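Local coordinates for protein ribokinase (Arabidopsis thaliana, PDB 6ILS) that catalyses the magnesium-dependent transfer of a phosphoryl group from ATP to O-5 of D-ribose, giving D-ribose 5-phosphate for nucleotide and amino-acid synthesis or the pentose phosphate pathway, at residues B[280-288]-B[300-309]; B[225-233]-B[240-248]. All blocks are in the same frame, centred on the assembly; numbering follows the deposited sequence.

Interaction 1. Residues B[280-288]-B[300-309]; sequences RFAAAAASL and PDRKSVLKLL. With ATP (adenosine-5'-triphosphate), chain E.
A285 and V305 mark where helix 280-288 and helix 302-309 come together, their CA atoms 5.5 Å apart; the two axes cross at 111° and approach to 8.8 Å. A284 and A285 give the first helix a low surface here, and V305 enters it as a knob into the hole formed by F281, A284, A285 and L288. With its CG1 anti to the backbone N (chi1 178°), V305 lays that methyl over one face of the F281 ring, a CH-pi contact 3.9 Å from the centroid and offset toward the rim, while CG2 turns to A285 CB. L309 CD1 and L306 CD2 meet the same ring at its edge, L309 CD1 lying 3.8 Å from F281 CD1. L308 CD2 stands 3.6 Å from the backbone oxygen A284 O; L308 and L288 reach toward each other tip to tip, L308 CD2 against L288 CG and CD2. Near the start of the second segment, L288 CD1 packs on P300 CB.

R280 runs past L309 in the opposite direction. Its guanidinium has L309 CD2 over the centre of one face, and NH2 is modelled 2.4 Å from L309 O, an implausibly short hydrogen bond to be taken with caution. An alanine at this position lacks the guanidinium, and the change would probably uncover L309 CD2 and open a gap beside L309. D301 caps the second helix at its N terminus: OD1 accepts from S304 N at 3.0 Å.

A286 and S287 face the ATP, with A286 CB 3.6 Å from ATP O3'. This is packing of the C-terminal helix 302-312 against helix 275-289 in the PfkB-family kinase fold, the latter helix also lining the nucleotide pocket.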
loop_
_atom_site.group_PDB
_atom_site.type_symbol
_atom_site.label_atom_id
_atom_site.label_comp_id
_atom_site.label_asym_id
_atom_site.label_seq_id
_atom_site.Cartn_x
_atom_site.Cartn_y
_atom_site.Cartn_z
ATOM N N ARG B 280 26.799 -19.390 -14.760
ATOM C CA ARG B 280 25.824 -19.931 -15.712
ATOM C C ARG B 280 24.482 -20.164 -15.054
ATOM O O ARG B 280 23.433 -19.828 -15.614
ATOM C CB ARG B 280 26.332 -21.253 -16.309
ATOM C CG ARG B 280 26.622 -21.183 -17.796
ATOM C CD ARG B 280 26.721 -22.588 -18.403
ATOM N NE ARG B 280 25.605 -22.879 -19.300
ATOM C CZ ARG B 280 25.090 -24.092 -19.478
ATOM N NH1 ARG B 280 25.571 -25.131 -18.808
ATOM N NH2 ARG B 280 24.073 -24.267 -20.308
ATOM N N PHE B 281 24.531 -20.783 -13.878
ATOM C CA PHE B 281 23.344 -21.089 -13.082
ATOM C C PHE B 281 22.591 -19.823 -12.707
ATOM O O PHE B 281 21.364 -19.751 -12.841
ATOM C CB PHE B 281 23.771 -21.882 -11.848
ATOM C CG PHE B 281 22.651 -22.343 -10.976
ATOM C CD1 PHE B 281 21.980 -23.538 -11.254
ATOM C CD2 PHE B 281 22.288 -21.612 -9.852
ATOM C CE1 PHE B 281 20.950 -23.981 -10.430
ATOM C CE2 PHE B 281 21.263 -22.043 -9.027
ATOM C CZ PHE B 281 20.581 -23.242 -9.322
ATOM N N ALA B 282 23.325 -18.801 -12.269
ATOM C CA ALA B 282 22.726 -17.499 -11.973
ATOM C C ALA B 282 22.072 -16.866 -13.197
ATOM O O ALA B 282 20.966 -16.326 -13.117
ATOM C CB ALA B 282 23.808 -16.528 -11.374
ATOM N N ALA B 283 22.753 -16.936 -14.343
ATOM C CA ALA B 283 22.215 -16.360 -15.574
ATOM C C ALA B 283 20.924 -17.053 -15.989
ATOM O O ALA B 283 19.978 -16.404 -16.431
ATOM C CB ALA B 283 23.249 -16.446 -16.679
ATOM N N ALA B 284 20.889 -18.371 -15.845
ATOM C CA ALA B 284 19.694 -19.139 -16.190
ATOM C C ALA B 284 18.547 -18.764 -15.270
ATOM O O ALA B 284 17.415 -18.594 -15.718
ATOM C CB ALA B 284 19.981 -20.641 -16.107
ATOM N N ALA B 285 18.838 -18.584 -13.985
ATOM C CA ALA B 285 17.750 -18.300 -13.047
ATOM C C ALA B 285 17.194 -16.912 -13.301
ATOM O O ALA B 285 15.980 -16.727 -13.290
ATOM C CB ALA B 285 18.218 -18.443 -11.603
ATOM N N ALA B 286 18.067 -15.933 -13.553
ATOM C CA ALA B 286 17.605 -14.580 -13.884
ATOM C C ALA B 286 16.806 -14.562 -15.204
ATOM O O ALA B 286 15.853 -13.810 -15.345
ATOM C CB ALA B 286 18.789 -13.608 -13.978
ATOM N N SER B 287 17.228 -15.372 -16.169
ATOM C CA SER B 287 16.494 -15.499 -17.450
ATOM C C SER B 287 15.041 -15.901 -17.230
ATOM O O SER B 287 14.114 -15.320 -17.814
ATOM C CB SER B 287 17.164 -16.538 -18.351
ATOM O OG SER B 287 16.614 -16.483 -19.659
ATOM N N LEU B 288 14.844 -16.912 -16.397
ATOM C CA LEU B 288 13.485 -17.371 -16.104
ATOM C C LEU B 288 12.669 -16.315 -15.354
ATOM O O LEU B 288 11.475 -16.116 -15.638
ATOM C CB LEU B 288 13.531 -18.665 -15.314
ATOM C CG LEU B 288 14.118 -19.828 -16.113
ATOM C CD1 LEU B 288 14.309 -21.050 -15.234
ATOM C CD2 LEU B 288 13.221 -20.159 -17.318
ATOM N N PRO B 300 12.129 -18.985 -10.102
ATOM C CA PRO B 300 12.023 -20.306 -10.662
ATOM C C PRO B 300 12.411 -21.437 -9.710
ATOM O O PRO B 300 13.157 -21.248 -8.842
ATOM C CB PRO B 300 13.040 -20.232 -11.796
ATOM C CG PRO B 300 14.113 -19.359 -11.240
ATOM C CD PRO B 300 13.373 -18.323 -10.440
ATOM N N ASP B 301 11.876 -22.625 -9.962
ATOM C CA ASP B 301 12.302 -23.798 -9.167
ATOM C C ASP B 301 13.622 -24.322 -9.732
ATOM O O ASP B 301 13.916 -24.054 -10.860
ATOM C CB ASP B 301 11.226 -24.878 -9.072
ATOM C CG ASP B 301 10.900 -25.565 -10.376
ATOM O OD1 ASP B 301 11.595 -25.331 -11.362
ATOM O OD2 ASP B 301 9.937 -26.316 -10.378
ATOM N N ARG B 302 14.350 -25.084 -8.933
ATOM C CA ARG B 302 15.667 -25.598 -9.345
ATOM C C ARG B 302 15.600 -26.415 -10.642
ATOM O O ARG B 302 16.446 -26.228 -11.468
ATOM C CB ARG B 302 16.320 -26.429 -8.248
ATOM C CG ARG B 302 17.644 -26.979 -8.732
ATOM C CD ARG B 302 18.391 -27.858 -7.788
ATOM N NE ARG B 302 18.679 -26.992 -6.698
ATOM C CZ ARG B 302 19.881 -26.694 -6.316
ATOM N NH1 ARG B 302 20.921 -27.248 -6.905
ATOM N NH2 ARG B 302 20.022 -25.892 -5.297
ATOM N N LYS B 303 14.628 -27.307 -10.771
ATOM C CA LYS B 303 14.548 -28.159 -11.987
ATOM C C LYS B 303 14.496 -27.294 -13.247
ATOM O O LYS B 303 15.112 -27.652 -14.209
ATOM C CB LYS B 303 13.290 -29.031 -12.005
ATOM C CG LYS B 303 12.828 -29.595 -10.689
ATOM C CD LYS B 303 11.592 -30.449 -10.819
ATOM C CE LYS B 303 10.417 -29.899 -10.053
ATOM N NZ LYS B 303 9.593 -29.030 -10.910
ATOM N N SER B 304 13.709 -26.229 -13.234
ATOM C CA SER B 304 13.591 -25.360 -14.422
ATOM C C SER B 304 14.947 -24.727 -14.742
ATOM O O SER B 304 15.295 -24.684 -15.883
ATOM C CB SER B 304 12.546 -24.320 -14.211
ATOM O OG SER B 304 11.329 -24.896 -13.809
ATOM N N VAL B 305 15.652 -24.256 -13.720
ATOM C CA VAL B 305 16.979 -23.628 -13.959
ATOM C C VAL B 305 17.896 -24.668 -14.605
ATOM O O VAL B 305 18.514 -24.377 -15.574
ATOM C CB VAL B 305 17.604 -23.061 -12.670
ATOM C CG1 VAL B 305 18.959 -22.482 -12.960
ATOM C CG2 VAL B 305 16.708 -22.044 -12.007
ATOM N N LEU B 306 17.905 -25.874 -14.057
ATOM C CA LEU B 306 18.782 -26.925 -14.618
ATOM C C LEU B 306 18.334 -27.284 -16.043
ATOM O O LEU B 306 19.183 -27.551 -16.843
ATOM C CB LEU B 306 18.773 -28.146 -13.702
ATOM C CG LEU B 306 19.397 -27.950 -12.326
ATOM C CD1 LEU B 306 19.329 -29.231 -11.525
ATOM C CD2 LEU B 306 20.831 -27.479 -12.441
ATOM N N LYS B 307 17.039 -27.271 -16.319
ATOM C CA LYS B 307 16.558 -27.614 -17.678
ATOM C C LYS B 307 17.017 -26.523 -18.643
ATOM O O LYS B 307 17.459 -26.849 -19.691
ATOM C CB LYS B 307 15.043 -27.781 -17.701
ATOM C CG LYS B 307 14.473 -28.378 -18.975
ATOM C CD LYS B 307 12.966 -28.368 -19.025
ATOM C CE LYS B 307 12.363 -29.142 -20.182
ATOM N NZ LYS B 307 11.094 -28.557 -20.666
ATOM N N LEU B 308 16.914 -25.267 -18.241
ATOM C CA LEU B 308 17.344 -24.210 -19.153
ATOM C C LEU B 308 18.840 -24.341 -19.409
ATOM O O LEU B 308 19.303 -24.143 -20.528
ATOM C CB LEU B 308 17.004 -22.824 -18.588
ATOM C CG LEU B 308 17.266 -21.609 -19.481
ATOM C CD1 LEU B 308 16.586 -21.723 -20.890
ATOM C CD2 LEU B 308 16.807 -20.341 -18.776
ATOM N N LEU B 309 19.594 -24.707 -18.381
ATOM C CA LEU B 309 21.043 -24.914 -18.534
ATOM C C LEU B 309 21.383 -26.040 -19.489
ATOM O O LEU B 309 22.319 -25.944 -20.279
ATOM C CB LEU B 309 21.687 -25.213 -17.179
ATOM C CG LEU B 309 21.823 -24.011 -16.248
ATOM C CD1 LEU B 309 22.350 -24.459 -14.877
ATOM C CD2 LEU B 309 22.757 -23.009 -16.867
HETATM P PG ATP E . 20.287 -5.188 -10.998
HETATM O O1G ATP E . 21.111 -5.410 -9.782
HETATM O O2G ATP E . 18.839 -5.580 -10.744
HETATM O O3G ATP E . 20.283 -3.745 -11.397
HETATM P PB ATP E . 21.069 -5.626 -13.663
HETATM O O1B ATP E . 21.718 -6.698 -14.425
HETATM O O2B ATP E . 21.905 -4.438 -13.803
HETATM O O3B ATP E . 20.955 -6.079 -12.152
HETATM P PA ATP E . 18.595 -5.891 -15.168
HETATM O O1A ATP E . 18.877 -5.364 -16.570
HETATM O O2A ATP E . 17.173 -5.580 -14.779
HETATM O O3A ATP E . 19.582 -5.208 -14.133
HETATM O "O5'" ATP E . 18.778 -7.446 -15.161
HETATM C "C5'" ATP E . 18.684 -8.171 -13.951
HETATM C "C4'" ATP E . 19.149 -9.659 -14.248
HETATM O "O4'" ATP E . 18.291 -10.238 -15.394
HETATM C "C3'" ATP E . 20.342 -9.644 -14.667
HETATM O "O3'" ATP E . 21.055 -10.792 -14.173
HETATM C "C2'" ATP E . 20.274 -9.743 -16.322
HETATM O "O2'" ATP E . 21.549 -10.283 -16.772
HETATM C "C1'" ATP E . 19.261 -10.462 -16.583
HETATM N N9 ATP E . 18.544 -9.935 -17.759
HETATM C C8 ATP E . 18.102 -8.737 -18.242
HETATM N N7 ATP E . 17.496 -8.973 -19.438
HETATM C C5 ATP E . 17.557 -10.322 -19.687
HETATM C C6 ATP E . 17.097 -11.091 -20.754
HETATM N N6 ATP E . 16.407 -10.643 -21.932
HETATM N N1 ATP E . 17.298 -12.408 -20.749
HETATM C C2 ATP E . 17.943 -13.012 -19.689
HETATM N N3 ATP E . 18.393 -12.275 -18.642
HETATM C C4 ATP E . 18.198 -10.919 -18.650
#

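Interaction 2. Residues B[225-233]-B[240-248]. With ATP (adenosine-5'-triphosphate), chain E.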
loop_
_atom_site.group_PDB
_atom_site.type_symbol
_atom_site.label_atom_id
_atom_site.label_comp_id
_atom_site.label_asym_id
_atom_site.label_seq_id
_atom_site.Cartn_x
_atom_site.Cartn_y
_atom_site.Cartn_z
ATOM N N LYS B 225 26.969 -7.327 -12.320
ATOM C CA LYS B 225 25.784 -7.568 -13.135
ATOM C C LYS B 225 25.723 -6.543 -14.265
ATOM O O LYS B 225 25.779 -5.339 -14.025
ATOM C CB LYS B 225 24.522 -7.519 -12.256
ATOM C CG LYS B 225 24.515 -8.627 -11.192
ATOM C CD LYS B 225 23.522 -8.388 -10.027
ATOM C CE LYS B 225 24.016 -7.261 -9.113
ATOM N NZ LYS B 225 23.678 -7.496 -7.660
ATOM N N LEU B 226 25.609 -7.025 -15.501
ATOM C CA LEU B 226 25.749 -6.152 -16.659
ATOM C C LEU B 226 24.484 -6.092 -17.520
ATOM O O LEU B 226 24.559 -5.805 -18.718
ATOM C CB LEU B 226 26.932 -6.610 -17.506
ATOM C CG LEU B 226 28.261 -6.691 -16.766
ATOM C CD1 LEU B 226 29.303 -7.420 -17.583
ATOM C CD2 LEU B 226 28.729 -5.300 -16.410
ATOM N N GLY B 227 23.335 -6.353 -16.907
ATOM C CA GLY B 227 22.057 -6.265 -17.594
ATOM C C GLY B 227 22.008 -7.160 -18.819
ATOM O O GLY B 227 22.325 -8.333 -18.732
ATOM N N SER B 228 21.642 -6.591 -19.964
ATOM C CA SER B 228 21.541 -7.354 -21.206
ATOM C C SER B 228 22.891 -7.881 -21.688
ATOM O O SER B 228 22.936 -8.753 -22.558
ATOM C CB SER B 228 20.903 -6.493 -22.297
ATOM O OG SER B 228 21.734 -5.384 -22.591
ATOM N N LYS B 229 23.984 -7.371 -21.117
ATOM C CA LYS B 229 25.329 -7.844 -21.459
ATOM C C LYS B 229 25.778 -9.030 -20.601
ATOM O O LYS B 229 26.878 -9.553 -20.771
ATOM C CB LYS B 229 26.349 -6.720 -21.322
ATOM C CG LYS B 229 26.033 -5.488 -22.147
ATOM C CD LYS B 229 26.246 -4.209 -21.334
ATOM C CE LYS B 229 25.670 -2.990 -22.053
ATOM N NZ LYS B 229 24.178 -3.028 -22.092
ATOM N N GLY B 230 24.942 -9.435 -19.660
ATOM C CA GLY B 230 25.271 -10.566 -18.820
ATOM C C GLY B 230 25.912 -10.223 -17.484
ATOM O O GLY B 230 25.379 -9.450 -16.696
ATOM N N SER B 231 27.059 -10.831 -17.225
ATOM C CA SER B 231 27.697 -10.688 -15.940
ATOM C C SER B 231 29.169 -11.022 -16.041
ATOM O O SER B 231 29.633 -11.555 -17.047
ATOM C CB SER B 231 27.016 -11.599 -14.914
ATOM O OG SER B 231 27.220 -12.963 -15.240
ATOM N N ALA B 232 29.912 -10.725 -14.987
ATOM C CA ALA B 232 31.301 -11.153 -14.932
ATOM C C ALA B 232 31.742 -11.269 -13.485
ATOM O O ALA B 232 31.270 -10.517 -12.629
ATOM C CB ALA B 232 32.207 -10.187 -15.713
ATOM N N LEU B 233 32.608 -12.238 -13.220
ATOM C CA LEU B 233 33.155 -12.465 -11.901
ATOM C C LEU B 233 34.643 -12.155 -11.926
ATOM O O LEU B 233 35.419 -12.833 -12.617
ATOM C CB LEU B 233 32.934 -13.898 -11.433
ATOM C CG LEU B 233 33.498 -14.247 -10.048
ATOM C CD1 LEU B 233 32.789 -13.462 -8.939
ATOM C CD2 LEU B 233 33.401 -15.736 -9.790
ATOM N N PRO B 240 39.341 -12.662 -15.216
ATOM C CA PRO B 240 37.889 -12.494 -15.073
ATOM C C PRO B 240 37.125 -13.553 -15.861
ATOM O O PRO B 240 37.601 -14.009 -16.901
ATOM C CB PRO B 240 37.627 -11.099 -15.658
ATOM C CG PRO B 240 38.951 -10.395 -15.582
ATOM C CD PRO B 240 39.968 -11.471 -15.807
ATOM N N ILE B 241 35.965 -13.949 -15.353
ATOM C CA ILE B 241 35.074 -14.871 -16.057
ATOM C C ILE B 241 33.872 -14.096 -16.553
ATOM O O ILE B 241 33.245 -13.374 -15.782
ATOM C CB ILE B 241 34.616 -16.015 -15.141
ATOM C CG1 ILE B 241 35.833 -16.718 -14.553
ATOM C CG2 ILE B 241 33.748 -17.015 -15.901
ATOM C CD1 ILE B 241 35.504 -17.578 -13.390
ATOM N N GLN B 242 33.549 -14.212 -17.837
ATOM C CA GLN B 242 32.396 -13.505 -18.360
ATOM C C GLN B 242 31.291 -14.497 -18.716
ATOM O O GLN B 242 31.566 -15.611 -19.156
ATOM C CB GLN B 242 32.777 -12.668 -19.577
ATOM C CG GLN B 242 33.804 -11.582 -19.274
ATOM C CD GLN B 242 34.207 -10.796 -20.515
ATOM O OE1 GLN B 242 35.339 -10.899 -20.989
ATOM N NE2 GLN B 242 33.284 -10.001 -21.039
ATOM N N GLN B 243 30.049 -14.080 -18.497
ATOM C CA GLN B 243 28.873 -14.896 -18.815
ATOM C C GLN B 243 27.838 -14.001 -19.472
ATOM O O GLN B 243 27.399 -13.003 -18.887
ATOM C CB GLN B 243 28.314 -15.554 -17.546
ATOM C CG GLN B 243 26.983 -16.315 -17.740
ATOM C CD GLN B 243 27.096 -17.470 -18.721
ATOM O OE1 GLN B 243 27.917 -18.369 -18.546
ATOM N NE2 GLN B 243 26.263 -17.450 -19.764
ATOM N N SER B 244 27.439 -14.326 -20.699
ATOM C CA SER B 244 26.452 -13.492 -21.378
ATOM C C SER B 244 25.072 -13.836 -20.823
ATOM O O SER B 244 24.954 -14.781 -20.053
ATOM C CB SER B 244 26.513 -13.708 -22.892
ATOM O OG SER B 244 26.296 -15.073 -23.172
ATOM N N ILE B 245 24.035 -13.086 -21.177
ATOM C CA ILE B 245 22.708 -13.480 -20.720
ATOM C C ILE B 245 22.348 -14.814 -21.339
ATOM O O ILE B 245 22.834 -15.148 -22.424
ATOM C CB ILE B 245 21.598 -12.465 -21.084
ATOM C CG1 ILE B 245 21.522 -12.261 -22.601
ATOM C CG2 ILE B 245 21.780 -11.171 -20.340
ATOM C CD1 ILE B 245 20.251 -11.586 -23.027
ATOM N N ILE B 246 21.544 -15.589 -20.624
ATOM C CA ILE B 246 20.812 -16.699 -21.218
ATOM C C ILE B 246 19.518 -16.073 -21.742
ATOM O O ILE B 246 18.664 -15.671 -20.966
ATOM C CB ILE B 246 20.523 -17.815 -20.201
ATOM C CG1 ILE B 246 21.818 -18.292 -19.510
ATOM C CG2 ILE B 246 19.786 -18.962 -20.857
ATOM C CD1 ILE B 246 22.809 -18.884 -20.422
ATOM N N PRO B 247 19.384 -15.940 -23.067
ATOM C CA PRO B 247 18.281 -15.101 -23.539
ATOM C C PRO B 247 16.912 -15.656 -23.144
ATOM O O PRO B 247 16.715 -16.870 -23.157
ATOM C CB PRO B 247 18.470 -15.104 -25.061
ATOM C CG PRO B 247 19.908 -15.508 -25.270
ATOM C CD PRO B 247 20.195 -16.477 -24.174
ATOM N N ALA B 248 16.025 -14.762 -22.729
ATOM C CA ALA B 248 14.667 -15.105 -22.339
ATOM C C ALA B 248 13.787 -15.084 -23.579
ATOM O O ALA B 248 14.002 -14.256 -24.466
ATOM C CB ALA B 248 14.153 -14.131 -21.314
HETATM P PG ATP E . 20.287 -5.188 -10.998
HETATM O O1G ATP E . 21.111 -5.410 -9.782
HETATM O O2G ATP E . 18.839 -5.580 -10.744
HETATM O O3G ATP E . 20.283 -3.745 -11.397
HETATM P PB ATP E . 21.069 -5.626 -13.663
HETATM O O1B ATP E . 21.718 -6.698 -14.425
HETATM O O2B ATP E . 21.905 -4.438 -13.803
HETATM O O3B ATP E . 20.955 -6.079 -12.152
HETATM P PA ATP E . 18.595 -5.891 -15.168
HETATM O O1A ATP E . 18.877 -5.364 -16.570
HETATM O O2A ATP E . 17.173 -5.580 -14.779
HETATM O O3A ATP E . 19.582 -5.208 -14.133
HETATM O "O5'" ATP E . 18.778 -7.446 -15.161
HETATM C "C5'" ATP E . 18.684 -8.171 -13.951
HETATM C "C4'" ATP E . 19.149 -9.659 -14.248
HETATM O "O4'" ATP E . 18.291 -10.238 -15.394
HETATM C "C3'" ATP E . 20.342 -9.644 -14.667
HETATM O "O3'" ATP E . 21.055 -10.792 -14.173
HETATM C "C2'" ATP E . 20.274 -9.743 -16.322
HETATM O "O2'" ATP E . 21.549 -10.283 -16.772
HETATM C "C1'" ATP E . 19.261 -10.462 -16.583
HETATM N N9 ATP E . 18.544 -9.935 -17.759
HETATM C C8 ATP E . 18.102 -8.737 -18.242
HETATM N N7 ATP E . 17.496 -8.973 -19.438
HETATM C C5 ATP E . 17.557 -10.322 -19.687
HETATM C C6 ATP E . 17.097 -11.091 -20.754
HETATM N N6 ATP E . 16.407 -10.643 -21.932
HETATM N N1 ATP E . 17.298 -12.408 -20.749
HETATM C C2 ATP E . 17.943 -13.012 -19.689
HETATM N N3 ATP E . 18.393 -12.275 -18.642
HETATM C C4 ATP E . 18.198 -10.919 -18.650
HETATM O O HOH W 1 24.748 -10.903 -23.124
HETATM O O HOH W 2 25.092 -13.385 -16.924
#
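S231 and Q243 form a hydrogen-bonded pair of the antiparallel beta hairpin made by strands 231-235 and 241-243, which ends one side of the main sheet of this PfkB-family kinase, with 241-243 outermost within the chain. S231 N donates to Q243 O at 2.8 Å, and Q243 N returns a bond to S231 O. L233 and I241 repeat the exchange, with A232 and Q242 as the non-hydrogen-bonded pair between them.

Beyond the strands, I245 bridges the loop at 226-230 and the adenine. Its CB lies 4.0 Å from ATP C2. From there CG2 drops onto the loop carbonyls, 3.3 Å from G227 O, whereas CG1, placed between the backbone N and the carbonyl carbon (chi1 59°), passes S228 O and carries CD1 to within 3.8 Å of ATP N1. The side chain thus touches both the loop and the base.

G227 holds the nucleotide at two places: its N donates to the beta-phosphate oxygen O1B, and its O accepts from the ribose O2'. At G230, a CB would collide with Q243 O and S244 CA, and the phi/psi of 95°/-126° would press a side chain against the preceding carbonyl oxygen. Water 1 joins the two segments near this turn, donating to S228 O at 2.9 Å and accepting from I245 N at 3.0 Å.

Interactions 1 and 2 have centres 14 Å apart and touch at two places, one of them beside the adenine. There S287 OG of helix 280-288 lies 2.6 Å from I246 O in a probable hydrogen bond; at the outer end, R280 CG packs 3.2 Å from Q243 OE1. Both contacts line the ATP pocket: segment 280-288 supplies S287 CA, 3.6 Å from ATP C2, while segment 240-248 brings I246 O to 3.0 Å from that same carbon and A248 N to N1 in a weak hydrogen bond. N189 adds another hydrogen bond to ATP. The bound substrate ribofuranose lies farther off, about 13 Å from the side chain of P300.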